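Local coordinates for uncharacterized protein Q99UF4 (PDB 3B2N) that probably receives a phosphoryl signal in a LuxR-family response regulator of Staphylococcus aureus and relays it to DNA binding and transcription control, at residues A9-M14 / I54-M59; M14-M19 / L32-N37; T63-L68 / E93-N98; I78-V83 / N98-Y103. All blocks are in the same frame, centred on the assembly; numbering follows the deposited sequence.

Contact 1: residues A9-M14 / I54-M59; sequences AEDQNM and ILDIEM
Asp56 reaches across to Glu10 and Asp11 just where two neighbouring parallel strands run out. The pairing itself ends on Ala9, whose N donates to Ile54 O at 2.8 Å and whose O takes Asp56 N at 2.9 Å, both nearly straight. Beyond that rung the ladder stops, though Glu10 and Asp56 stay close, and the Asp56 carboxylate lies between the chains. Asp56 CB packs against Glu10 OE1 (3.5 Å). CG, anti to the backbone N (chi1 -174°), is a further neighbour of Glu10 OE1, at 3.4 Å. At the tip, OD2 accepts from Asp11 N at 3.1 Å on its anti side, while OD1 turns back to its own chain and takes a weak bond from Ile57 N, 2.9 Å away. The planes of the two carboxylates are 19° apart, with Glu10 OE1 3.5 Å from Asp56 OD2, so two like groups share a small space; Lys106 makes a salt bridge to Glu10 OE1 and a long, weak ion pair with Asp56 OD1. This is consistent with the acidic cluster of receiver domains, and Asp56 is probably the aspartate that is phosphorylated, as in relatives. On the Ala9 face of the sheet, Met59 SD closes on Ala9 CB at 3.7 Å. Strand 79-84 flanks strand 52-55 on its other edge, helix 13-26 backs Ile54, and helix 64-73 meets Leu55 and Ile57.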
loop_
_atom_site.group_PDB
_atom_site.type_symbol
_atom_site.label_atom_id
_atom_site.label_comp_id
_atom_site.label_asym_id
_atom_site.label_seq_id
_atom_site.Cartn_x
_atom_site.Cartn_y
_atom_site.Cartn_z
ATOM N N ALA A 9 1.095 4.987 -1.113
ATOM C CA ALA A 9 0.080 6.031 -1.279
ATOM C C ALA A 9 -0.549 6.179 0.113
ATOM O O ALA A 9 -1.164 5.232 0.637
ATOM C CB ALA A 9 -0.980 5.609 -2.341
ATOM N N GLU A 10 -0.417 7.348 0.710
ATOM C CA GLU A 10 -0.914 7.579 2.056
ATOM C C GLU A 10 -1.434 9.027 2.233
ATOM O O GLU A 10 -0.792 10.011 1.816
ATOM C CB GLU A 10 0.183 7.214 3.086
ATOM C CG GLU A 10 0.087 7.978 4.463
ATOM C CD GLU A 10 -1.158 7.562 5.286
ATOM O OE1 GLU A 10 -1.520 6.354 5.296
ATOM O OE2 GLU A 10 -1.804 8.452 5.885
ATOM N N ASP A 11 -2.602 9.158 2.841
ATOM C CA ASP A 11 -3.254 10.454 2.869
ATOM C C ASP A 11 -2.470 11.437 3.728
ATOM O O ASP A 11 -2.350 12.575 3.392
ATOM C CB ASP A 11 -4.661 10.311 3.437
ATOM C CG ASP A 11 -5.436 11.613 3.362
ATOM O OD1 ASP A 11 -5.696 12.190 4.414
ATOM O OD2 ASP A 11 -5.703 12.115 2.252
ATOM N N GLN A 12 -1.872 10.981 4.825
ATOM C CA GLN A 12 -1.333 11.946 5.728
ATOM C C GLN A 12 0.155 12.148 5.382
ATOM O O GLN A 12 0.936 11.188 5.392
ATOM C CB GLN A 12 -1.517 11.456 7.171
ATOM C CG GLN A 12 -0.979 12.424 8.203
ATOM C CD GLN A 12 -0.833 11.727 9.498
ATOM O OE1 GLN A 12 0.244 11.236 9.802
ATOM N NE2 GLN A 12 -1.912 11.653 10.276
ATOM N N ASN A 13 0.549 13.390 5.101
ATOM C CA ASN A 13 1.937 13.701 4.735
ATOM C C ASN A 13 2.965 13.258 5.819
ATOM O O ASN A 13 3.971 12.631 5.511
ATOM C CB ASN A 13 2.080 15.216 4.429
ATOM C CG ASN A 13 1.218 15.706 3.217
ATOM O OD1 ASN A 13 0.795 14.927 2.335
ATOM N ND2 ASN A 13 0.980 17.024 3.175
ATOM N N MET A 14 2.723 13.615 7.079
ATOM C CA MET A 14 3.697 13.262 8.128
ATOM C C MET A 14 4.006 11.746 8.126
ATOM O O MET A 14 5.196 11.341 8.078
ATOM C CB MET A 14 3.267 13.762 9.524
ATOM C CG MET A 14 4.398 13.606 10.591
ATOM S SD MET A 14 4.096 14.295 12.250
ATOM C CE MET A 14 4.319 16.039 11.863
ATOM N N ILE A 54 1.801 -0.054 -1.034
ATOM C CA ILE A 54 1.190 0.206 0.263
ATOM C C ILE A 54 0.126 1.286 0.049
ATOM O O ILE A 54 0.444 2.370 -0.492
ATOM C CB ILE A 54 2.272 0.653 1.248
ATOM C CG1 ILE A 54 3.359 -0.438 1.284
ATOM C CG2 ILE A 54 1.750 0.788 2.598
ATOM C CD1 ILE A 54 4.490 -0.085 2.219
ATOM N N LEU A 55 -1.106 0.992 0.477
ATOM C CA LEU A 55 -2.230 1.842 0.134
ATOM C C LEU A 55 -3.018 2.148 1.400
ATOM O O LEU A 55 -3.433 1.217 2.133
ATOM C CB LEU A 55 -3.164 1.090 -0.849
ATOM C CG LEU A 55 -3.100 1.169 -2.375
ATOM C CD1 LEU A 55 -1.794 1.614 -2.920
ATOM C CD2 LEU A 55 -3.509 -0.132 -2.988
ATOM N N ASP A 56 -3.199 3.435 1.661
ATOM C CA ASP A 56 -4.170 3.908 2.655
ATOM C C ASP A 56 -5.574 3.696 2.018
ATOM O O ASP A 56 -5.672 3.533 0.814
ATOM C CB ASP A 56 -3.864 5.404 2.929
ATOM C CG ASP A 56 -4.692 6.015 4.038
ATOM O OD1 ASP A 56 -5.349 5.281 4.849
ATOM O OD2 ASP A 56 -4.709 7.266 4.081
ATOM N N ILE A 57 -6.644 3.659 2.811
ATOM C CA ILE A 57 -7.987 3.518 2.231
ATOM C C ILE A 57 -8.540 4.856 1.814
ATOM O O ILE A 57 -8.722 5.121 0.647
ATOM C CB ILE A 57 -8.972 2.875 3.173
ATOM C CG1 ILE A 57 -8.499 1.470 3.533
ATOM C CG2 ILE A 57 -10.405 2.863 2.516
ATOM C CD1 ILE A 57 -9.517 0.620 4.315
ATOM N N GLU A 58 -8.807 5.732 2.751
ATOM C CA GLU A 58 -9.571 6.885 2.374
ATOM C C GLU A 58 -8.652 7.986 1.853
ATOM O O GLU A 58 -7.975 8.631 2.635
ATOM C CB GLU A 58 -10.357 7.348 3.588
ATOM C CG GLU A 58 -11.382 8.414 3.338
ATOM C CD GLU A 58 -12.232 8.552 4.575
ATOM O OE1 GLU A 58 -12.406 7.499 5.244
ATOM O OE2 GLU A 58 -12.690 9.684 4.887
ATOM N N MET A 59 -8.618 8.167 0.533
ATOM C CA MET A 59 -7.715 9.128 -0.138
ATOM C C MET A 59 -8.539 9.815 -1.200
ATOM O O MET A 59 -9.575 9.269 -1.657
ATOM C CB MET A 59 -6.506 8.451 -0.822
ATOM C CG MET A 59 -5.471 7.763 0.031
ATOM S SD MET A 59 -4.051 7.096 -0.928
ATOM C CE MET A 59 -4.731 5.756 -1.909
#

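Contact 2: residues M14-M19 / L32-N37; sequences MLRQAM and LADTDN
Arg16 and Asp34 meet because each side chain turns toward the other: Arg16 runs out extended and then bends at chi3 (72°), which sets NE against strand 29-35, while Asp34 holds CG between its own backbone N and carbonyl carbon (chi1 71°). The result is a salt bridge through a single N-H, Arg16 NE to Asp34 OD2 at 2.7 Å. The acceptor oxygen lies close to the guanidinium plane and uses its anti lone pair; the two flat groups are nearly coplanar, 22° apart. Arg16 does more than bond with its head. CD comes within 3.2 Å of Thr35 O, one face of the guanidinium lies over the Thr35-Asp36 peptide, and NH1 touches Asp36 CB at 3.4 Å. The next residue, Gln17, bends at chi2 and reaches the same carboxylate: NE2 makes a weak bond to Asp34 OD2 (3.4 Å), and a water donates both to Gln17 OE1 and to Asp34 OD1, 2.8 Å in each case. Both carboxylate oxygens of Asp34 are engaged, OD2 directly and OD1 through water.

The pair belongs to the beta-alpha-beta unit of strand 4-9, helix 13-26 and strand 29-35, with the helix running almost antiparallel to the strand it precedes. Arg16 NH1 in turn donates to Glu10 O and Asn13 OD1, so one guanidinium ties strand 29-35 to the loop at Glu10 and to the first turn of its own helix at Asn13, and this opposite charge would be expected to keep Asp34 ionised.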
loop_
_atom_site.group_PDB
_atom_site.type_symbol
_atom_site.label_atom_id
_atom_site.label_comp_id
_atom_site.label_asym_id
_atom_site.label_seq_id
_atom_site.Cartn_x
_atom_site.Cartn_y
_atom_site.Cartn_z
ATOM N N MET A 14 2.723 13.615 7.079
ATOM C CA MET A 14 3.697 13.262 8.128
ATOM C C MET A 14 4.006 11.746 8.126
ATOM O O MET A 14 5.196 11.341 8.078
ATOM C CB MET A 14 3.267 13.762 9.524
ATOM C CG MET A 14 4.398 13.606 10.591
ATOM S SD MET A 14 4.096 14.295 12.250
ATOM C CE MET A 14 4.319 16.039 11.863
ATOM N N LEU A 15 2.959 10.912 8.143
ATOM C CA LEU A 15 3.168 9.475 8.191
ATOM C C LEU A 15 3.748 8.987 6.851
ATOM O O LEU A 15 4.638 8.103 6.828
ATOM C CB LEU A 15 1.854 8.708 8.506
ATOM C CG LEU A 15 1.921 7.160 8.421
ATOM C CD1 LEU A 15 2.913 6.659 9.487
ATOM C CD2 LEU A 15 0.517 6.617 8.706
ATOM N N ARG A 16 3.268 9.564 5.730
ATOM C CA ARG A 16 3.737 9.111 4.453
ATOM C C ARG A 16 5.296 9.313 4.332
ATOM O O ARG A 16 6.016 8.414 3.942
ATOM C CB ARG A 16 3.064 9.862 3.297
ATOM C CG ARG A 16 3.470 9.226 1.945
ATOM C CD ARG A 16 2.675 9.662 0.717
ATOM N NE ARG A 16 3.009 11.022 0.336
ATOM C CZ ARG A 16 2.340 12.099 0.744
ATOM N NH1 ARG A 16 1.249 12.014 1.571
ATOM N NH2 ARG A 16 2.757 13.276 0.304
ATOM N N GLN A 17 5.770 10.516 4.615
ATOM C CA GLN A 17 7.197 10.775 4.553
ATOM C C GLN A 17 7.953 9.881 5.538
ATOM O O GLN A 17 9.045 9.434 5.239
ATOM C CB GLN A 17 7.519 12.265 4.826
ATOM C CG GLN A 17 6.974 13.240 3.757
ATOM C CD GLN A 17 6.835 12.620 2.340
ATOM O OE1 GLN A 17 7.831 12.135 1.721
ATOM N NE2 GLN A 17 5.599 12.643 1.823
ATOM N N ALA A 18 7.357 9.621 6.706
ATOM C CA ALA A 18 7.978 8.716 7.688
ATOM C C ALA A 18 8.100 7.300 7.119
ATOM O O ALA A 18 9.133 6.620 7.315
ATOM C CB ALA A 18 7.195 8.691 9.028
ATOM N N MET A 19 7.058 6.831 6.424
ATOM C CA MET A 19 7.140 5.496 5.857
ATOM C C MET A 19 8.201 5.411 4.739
ATOM O O MET A 19 8.881 4.417 4.610
ATOM C CB MET A 19 5.774 5.096 5.261
ATOM C CG MET A 19 4.593 4.967 6.302
ATOM S SD MET A 19 2.885 4.834 5.525
ATOM C CE MET A 19 2.924 3.115 5.277
ATOM N N LEU A 32 9.828 3.774 -5.300
ATOM C CA LEU A 32 9.790 4.403 -6.625
ATOM C C LEU A 32 9.021 5.733 -6.680
ATOM O O LEU A 32 9.308 6.580 -7.515
ATOM C CB LEU A 32 9.205 3.421 -7.632
ATOM C CG LEU A 32 10.050 2.463 -8.441
ATOM C CD1 LEU A 32 11.406 2.209 -7.822
ATOM C CD2 LEU A 32 9.233 1.188 -8.642
ATOM N N ALA A 33 8.018 5.890 -5.810
ATOM C CA ALA A 33 7.118 7.038 -5.858
ATOM C C ALA A 33 6.282 7.029 -4.588
ATOM O O ALA A 33 6.063 5.959 -4.037
ATOM C CB ALA A 33 6.177 6.935 -7.114
ATOM N N ASP A 34 5.800 8.187 -4.148
ATOM C CA ASP A 34 4.837 8.212 -3.066
ATOM C C ASP A 34 3.820 9.339 -3.313
ATOM O O ASP A 34 4.152 10.323 -3.979
ATOM C CB ASP A 34 5.549 8.431 -1.740
ATOM C CG ASP A 34 6.081 9.836 -1.592
ATOM O OD1 ASP A 34 7.208 10.096 -2.065
ATOM O OD2 ASP A 34 5.378 10.686 -1.009
ATOM N N THR A 35 2.606 9.234 -2.763
ATOM C CA THR A 35 1.570 10.244 -3.074
ATOM C C THR A 35 0.461 10.167 -2.050
ATOM O O THR A 35 0.344 9.177 -1.350
ATOM C CB THR A 35 0.961 10.064 -4.535
ATOM O OG1 THR A 35 -0.084 11.000 -4.750
ATOM C CG2 THR A 35 0.363 8.665 -4.723
ATOM N N ASP A 36 -0.353 11.199 -1.981
ATOM C CA ASP A 36 -1.509 11.211 -1.097
ATOM C C ASP A 36 -2.796 11.035 -1.894
ATOM O O ASP A 36 -3.880 11.137 -1.360
ATOM C CB ASP A 36 -1.552 12.488 -0.269
ATOM C CG ASP A 36 -1.723 13.746 -1.116
ATOM O OD1 ASP A 36 -1.952 14.820 -0.523
ATOM O OD2 ASP A 36 -1.630 13.690 -2.348
ATOM N N ASN A 37 -2.678 10.727 -3.160
ATOM C CA ASN A 37 -3.874 10.670 -4.031
ATOM C C ASN A 37 -3.971 9.336 -4.752
ATOM O O ASN A 37 -3.020 8.909 -5.439
ATOM C CB ASN A 37 -3.844 11.840 -5.029
ATOM C CG ASN A 37 -5.078 11.897 -5.906
ATOM O OD1 ASN A 37 -5.324 11.014 -6.726
ATOM N ND2 ASN A 37 -5.839 12.961 -5.764
HETATM O O HOH W 1 8.934 11.905 -0.886
#

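Contact 3: residues T63-L68 / E93-N98; sequences TGLEVL and EKAVVN
Two helices lying side by side on one face of the receiver domain's sheet, 64-73 and 89-97, meet through Leu65 and Leu68 of one, Lys94 and Ala95 of the other, and Asn98 just past its end. The short segments run 10° from parallel with their axes 10.0 Å apart. Leu65 splits its two methyls between neighbours: CD1 lies against Lys94 CB at 3.8 Å, also touching Lys94 CD, while CD2 presses on the backbone of Ala95, 3.6 Å from its N, and also meets Ala95 CB. The aliphatic part of Lys94 lies across the leucine at about a right angle, and its CB and CD cover Leu65 CD1, although Lys94 as a whole is exposed.

One turn on, Leu68 has CG anti to its backbone N (chi1 161°) and reaches the end of the other helix. Its CD2 packs on Asn98 CB at 3.6 Å, and CD1 lies 3.5 Å from Asn98 O. Asn98 keeps its amide for its own helix: ND2 donates to Lys94 O at 2.8 Å. That carbonyl also accepts from Asn98 N, and the two donors arrive from opposite faces of its plane, a double grip where the helix finishes. The other helix is tied at its start by a capping box, with Glu66 N donating to Thr63 OG1 and Thr63 N to Glu66 OE1.

Beneath this seam lies strand 79-84, where Leu65 meets Ile82 and Leu68 meets Val80. Val100, in the loop leading to strand 102-105, touches both Leu68 and Ala95, and on the far flank helix 38-48 packs on Val67.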
loop_
_atom_site.group_PDB
_atom_site.type_symbol
_atom_site.label_atom_id
_atom_site.label_comp_id
_atom_site.label_asym_id
_atom_site.label_seq_id
_atom_site.Cartn_x
_atom_site.Cartn_y
_atom_site.Cartn_z
ATOM N N THR A 63 -9.852 5.667 -3.576
ATOM C CA THR A 63 -9.523 5.081 -2.293
ATOM C C THR A 63 -8.566 3.961 -2.588
ATOM O O THR A 63 -8.450 3.514 -3.753
ATOM C CB THR A 63 -10.769 4.469 -1.605
ATOM O OG1 THR A 63 -11.211 3.338 -2.366
ATOM C CG2 THR A 63 -11.959 5.549 -1.461
ATOM N N GLY A 64 -7.873 3.494 -1.555
ATOM C CA GLY A 64 -6.971 2.346 -1.680
ATOM C C GLY A 64 -7.690 1.087 -2.145
ATOM O O GLY A 64 -7.121 0.249 -2.890
ATOM N N LEU A 65 -8.950 0.954 -1.729
ATOM C CA LEU A 65 -9.769 -0.183 -2.125
ATOM C C LEU A 65 -10.139 -0.158 -3.612
ATOM O O LEU A 65 -10.133 -1.203 -4.260
ATOM C CB LEU A 65 -11.029 -0.276 -1.243
ATOM C CG LEU A 65 -10.906 -0.571 0.279
ATOM C CD1 LEU A 65 -12.263 -0.319 1.031
ATOM C CD2 LEU A 65 -10.368 -2.002 0.558
ATOM N N GLU A 66 -10.487 1.009 -4.147
ATOM C CA GLU A 66 -10.639 1.170 -5.604
ATOM C C GLU A 66 -9.321 0.926 -6.389
ATOM O O GLU A 66 -9.328 0.362 -7.465
ATOM C CB GLU A 66 -11.181 2.557 -5.917
ATOM C CG GLU A 66 -12.576 2.762 -5.372
ATOM C CD GLU A 66 -13.029 4.201 -5.408
ATOM O OE1 GLU A 66 -12.256 5.147 -5.093
ATOM O OE2 GLU A 66 -14.216 4.389 -5.746
ATOM N N VAL A 67 -8.199 1.387 -5.857
ATOM C CA VAL A 67 -6.903 1.106 -6.486
ATOM C C VAL A 67 -6.644 -0.428 -6.459
ATOM O O VAL A 67 -6.284 -1.010 -7.465
ATOM C CB VAL A 67 -5.752 1.861 -5.789
ATOM C CG1 VAL A 67 -4.364 1.429 -6.339
ATOM C CG2 VAL A 67 -5.927 3.405 -5.944
ATOM N N LEU A 68 -6.828 -1.068 -5.304
ATOM C CA LEU A 68 -6.683 -2.528 -5.205
ATOM C C LEU A 68 -7.588 -3.215 -6.224
ATOM O O LEU A 68 -7.133 -4.088 -6.979
ATOM C CB LEU A 68 -7.016 -3.005 -3.773
ATOM C CG LEU A 68 -7.352 -4.503 -3.570
ATOM C CD1 LEU A 68 -6.120 -5.364 -3.862
ATOM C CD2 LEU A 68 -7.790 -4.726 -2.144
ATOM N N GLU A 93 -13.594 -6.408 5.145
ATOM C CA GLU A 93 -14.273 -7.328 4.258
ATOM C C GLU A 93 -14.107 -6.892 2.798
ATOM O O GLU A 93 -13.965 -7.748 1.922
ATOM C CB GLU A 93 -15.770 -7.436 4.621
ATOM C CG GLU A 93 -16.010 -7.845 6.043
ATOM C CD GLU A 93 -17.441 -7.556 6.515
ATOM O OE1 GLU A 93 -17.641 -7.522 7.755
ATOM O OE2 GLU A 93 -18.372 -7.380 5.675
ATOM N N LYS A 94 -14.146 -5.581 2.526
ATOM C CA LYS A 94 -13.962 -5.078 1.141
ATOM C C LYS A 94 -12.528 -5.369 0.636
ATOM O O LYS A 94 -12.324 -5.706 -0.509
ATOM C CB LYS A 94 -14.285 -3.576 1.016
ATOM C CG LYS A 94 -15.657 -3.248 0.483
ATOM C CD LYS A 94 -15.867 -1.744 0.455
ATOM C CE LYS A 94 -16.825 -1.305 1.585
ATOM N NZ LYS A 94 -16.498 0.029 2.234
ATOM N N ALA A 95 -11.548 -5.275 1.513
ATOM C CA ALA A 95 -10.149 -5.576 1.139
ATOM C C ALA A 95 -10.012 -7.063 0.821
ATOM O O ALA A 95 -9.377 -7.420 -0.148
ATOM C CB ALA A 95 -9.233 -5.203 2.265
ATOM N N VAL A 96 -10.656 -7.915 1.628
ATOM C CA VAL A 96 -10.496 -9.358 1.513
ATOM C C VAL A 96 -11.154 -9.808 0.208
ATOM O O VAL A 96 -10.535 -10.501 -0.584
ATOM C CB VAL A 96 -11.088 -10.081 2.736
ATOM C CG1 VAL A 96 -11.204 -11.622 2.510
ATOM C CG2 VAL A 96 -10.211 -9.757 4.005
ATOM N N VAL A 97 -12.384 -9.367 -0.031
ATOM C CA VAL A 97 -13.151 -9.779 -1.221
ATOM C C VAL A 97 -12.370 -9.353 -2.490
ATOM O O VAL A 97 -12.403 -10.032 -3.499
ATOM C CB VAL A 97 -14.632 -9.271 -1.219
ATOM C CG1 VAL A 97 -14.739 -7.757 -1.453
ATOM C CG2 VAL A 97 -15.417 -9.939 -2.351
ATOM N N ASN A 98 -11.620 -8.255 -2.388
ATOM C CA ASN A 98 -10.796 -7.774 -3.502
ATOM C C ASN A 98 -9.413 -8.349 -3.552
ATOM O O ASN A 98 -8.558 -7.793 -4.215
ATOM C CB ASN A 98 -10.724 -6.252 -3.438
ATOM C CG ASN A 98 -11.961 -5.619 -4.048
ATOM O OD1 ASN A 98 -12.130 -5.663 -5.260
ATOM N ND2 ASN A 98 -12.851 -5.074 -3.216
#

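Contact 4: residues I78-V83 / N98-Y103; sequences IKVIIV and NDVDAY
Asp101 OD2 is gripped by two donors: Val80 N donates to it at 2.7 Å, and Arg72 of helix 64-73 forms a salt bridge with it through NH1. Asp101 lies just before strand 102-105, the last of the beta-alpha-beta unit made by strand 79-84, helix 89-97 and strand 102-105, and its side chain stands in for a backbone carbonyl before the strands pair properly. CG sits anti to the carbonyl carbon (chi1 -64°), and the anti lone pair of OD2 takes the N-H. The same oxygen lies 3.1 Å from Lys79 CA. Val80 O returns the favour by accepting from Asp101 N at 2.9 Å, with Ala102 N adding a weak second bond. The regular parallel ladder then takes over: Ile82 N donates to Ala102 O at 3.0 Å, and Ile81 CA points a C-H at that oxygen too.

The side chains sort onto the two faces of the sheet. Ile81 CG1 faces Ala102 CB on the side covered by helix 110-121. On the other, under helices 64-73 and 89-97, Val100 CG2 wedges against Ile82 CG1 at 3.5 Å, the two residues crossing at about a right angle. Tyr103 completes this row: its ring is met edge-to-face by Phe92, and Ile82 CG2 comes up obliquely to Tyr103 CE1, 3.9 Å away.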
loop_
_atom_site.group_PDB
_atom_site.type_symbol
_atom_site.label_atom_id
_atom_site.label_comp_id
_atom_site.label_asym_id
_atom_site.label_seq_id
_atom_site.Cartn_x
_atom_site.Cartn_y
_atom_site.Cartn_z
ATOM N N ILE A 78 1.507 -7.552 -8.763
ATOM C CA ILE A 78 1.796 -6.554 -7.732
ATOM C C ILE A 78 1.194 -7.038 -6.439
ATOM O O ILE A 78 0.011 -7.360 -6.420
ATOM C CB ILE A 78 1.195 -5.143 -8.054
ATOM C CG1 ILE A 78 1.633 -4.687 -9.448
ATOM C CG2 ILE A 78 1.617 -4.070 -6.916
ATOM C CD1 ILE A 78 1.273 -3.224 -9.821
ATOM N N LYS A 79 2.012 -7.102 -5.385
ATOM C CA LYS A 79 1.514 -7.386 -4.032
ATOM C C LYS A 79 0.906 -6.106 -3.436
ATOM O O LYS A 79 1.432 -4.987 -3.635
ATOM C CB LYS A 79 2.623 -7.940 -3.141
ATOM C CG LYS A 79 3.383 -9.147 -3.715
ATOM C CD LYS A 79 2.454 -10.297 -3.837
ATOM C CE LYS A 79 3.215 -11.595 -4.078
ATOM N NZ LYS A 79 2.204 -12.626 -4.400
ATOM N N VAL A 80 -0.222 -6.237 -2.750
ATOM C CA VAL A 80 -0.903 -5.022 -2.304
ATOM C C VAL A 80 -1.154 -5.134 -0.819
ATOM O O VAL A 80 -1.833 -6.084 -0.360
ATOM C CB VAL A 80 -2.278 -4.784 -3.045
ATOM C CG1 VAL A 80 -2.955 -3.545 -2.501
ATOM C CG2 VAL A 80 -2.127 -4.738 -4.590
ATOM N N ILE A 81 -0.656 -4.151 -0.077
ATOM C CA ILE A 81 -0.912 -4.079 1.351
ATOM C C ILE A 81 -1.712 -2.810 1.644
ATOM O O ILE A 81 -1.266 -1.713 1.296
ATOM C CB ILE A 81 0.420 -4.076 2.118
ATOM C CG1 ILE A 81 1.100 -5.442 1.862
ATOM C CG2 ILE A 81 0.142 -3.810 3.633
ATOM C CD1 ILE A 81 2.535 -5.395 1.745
ATOM N N ILE A 82 -2.880 -2.967 2.256
ATOM C CA ILE A 82 -3.620 -1.850 2.773
ATOM C C ILE A 82 -3.173 -1.560 4.206
ATOM O O ILE A 82 -2.991 -2.478 5.001
ATOM C CB ILE A 82 -5.112 -2.103 2.681
ATOM C CG1 ILE A 82 -5.500 -2.272 1.198
ATOM C CG2 ILE A 82 -5.938 -1.064 3.465
ATOM C CD1 ILE A 82 -6.715 -1.602 0.768
ATOM N N VAL A 83 -2.979 -0.275 4.525
ATOM C CA VAL A 83 -2.483 0.132 5.845
ATOM C C VAL A 83 -3.385 1.257 6.248
ATOM O O VAL A 83 -3.376 2.279 5.571
ATOM C CB VAL A 83 -1.006 0.654 5.738
ATOM C CG1 VAL A 83 -0.498 1.181 7.067
ATOM C CG2 VAL A 83 -0.146 -0.416 5.327
ATOM N N ASN A 98 -11.620 -8.255 -2.388
ATOM C CA ASN A 98 -10.796 -7.774 -3.502
ATOM C C ASN A 98 -9.413 -8.349 -3.552
ATOM O O ASN A 98 -8.558 -7.793 -4.215
ATOM C CB ASN A 98 -10.724 -6.252 -3.438
ATOM C CG ASN A 98 -11.961 -5.619 -4.048
ATOM O OD1 ASN A 98 -12.130 -5.663 -5.260
ATOM N ND2 ASN A 98 -12.851 -5.074 -3.216
ATOM N N ASP A 99 -9.186 -9.420 -2.810
ATOM C CA ASP A 99 -7.924 -10.150 -2.858
ATOM C C ASP A 99 -6.667 -9.329 -2.433
ATOM O O ASP A 99 -5.587 -9.397 -3.085
ATOM C CB ASP A 99 -7.737 -10.753 -4.252
ATOM C CG ASP A 99 -6.559 -11.715 -4.324
ATOM O OD1 ASP A 99 -5.946 -11.807 -5.413
ATOM O OD2 ASP A 99 -6.236 -12.357 -3.293
ATOM N N VAL A 100 -6.795 -8.574 -1.345
ATOM C CA VAL A 100 -5.661 -7.818 -0.786
ATOM C C VAL A 100 -4.601 -8.836 -0.294
ATOM O O VAL A 100 -4.958 -9.914 0.158
ATOM C CB VAL A 100 -6.116 -6.886 0.383
ATOM C CG1 VAL A 100 -6.396 -7.696 1.649
ATOM C CG2 VAL A 100 -5.080 -5.725 0.617
ATOM N N ASP A 101 -3.314 -8.526 -0.394
ATOM C CA ASP A 101 -2.337 -9.475 0.147
ATOM C C ASP A 101 -2.176 -9.370 1.667
ATOM O O ASP A 101 -1.987 -10.391 2.350
ATOM C CB ASP A 101 -1.003 -9.330 -0.569
ATOM C CG ASP A 101 -1.128 -9.683 -2.026
ATOM O OD1 ASP A 101 -1.479 -10.832 -2.285
ATOM O OD2 ASP A 101 -0.972 -8.810 -2.894
ATOM N N ALA A 102 -2.271 -8.155 2.201
ATOM C CA ALA A 102 -2.283 -8.001 3.644
ATOM C C ALA A 102 -3.065 -6.752 4.044
ATOM O O ALA A 102 -3.099 -5.761 3.311
ATOM C CB ALA A 102 -0.846 -7.974 4.219
ATOM N N TYR A 103 -3.700 -6.799 5.212
ATOM C CA TYR A 103 -4.434 -5.661 5.733
ATOM C C TYR A 103 -3.751 -5.305 7.059
ATOM O O TYR A 103 -3.758 -6.090 7.980
ATOM C CB TYR A 103 -5.867 -6.091 5.987
ATOM C CG TYR A 103 -6.834 -4.964 6.274
ATOM C CD1 TYR A 103 -7.485 -4.291 5.230
ATOM C CD2 TYR A 103 -7.138 -4.593 7.584
ATOM C CE1 TYR A 103 -8.415 -3.283 5.487
ATOM C CE2 TYR A 103 -8.043 -3.572 7.844
ATOM C CZ TYR A 103 -8.661 -2.932 6.795
ATOM O OH TYR A 103 -9.560 -1.966 7.044
#

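Contacts 1, 2 and 4 reach one five-stranded parallel sheet, and contact 3 packs on one face of it. Contacts 1 and 2 adjoin, centres about 7 Å apart: Glu10 N probably bonds to Thr35 O, and Glu10 O to Arg16 NH1, so contact 2 is bonded directly to the Glu10 backbone of contact 1. Contacts 3 and 4, about 8 Å apart between centres, share Asn98 and are joined by Val100 N bonding to Ala95 O. Leu55 bridges the halves, pairing with Ile81 and Val83 of contact 4, whereas contacts 2 and 3 lie about 19 Å apart between centres. The sodium ion at Lys24 and Gly27 is about 13 Å from the side chain of Ile54.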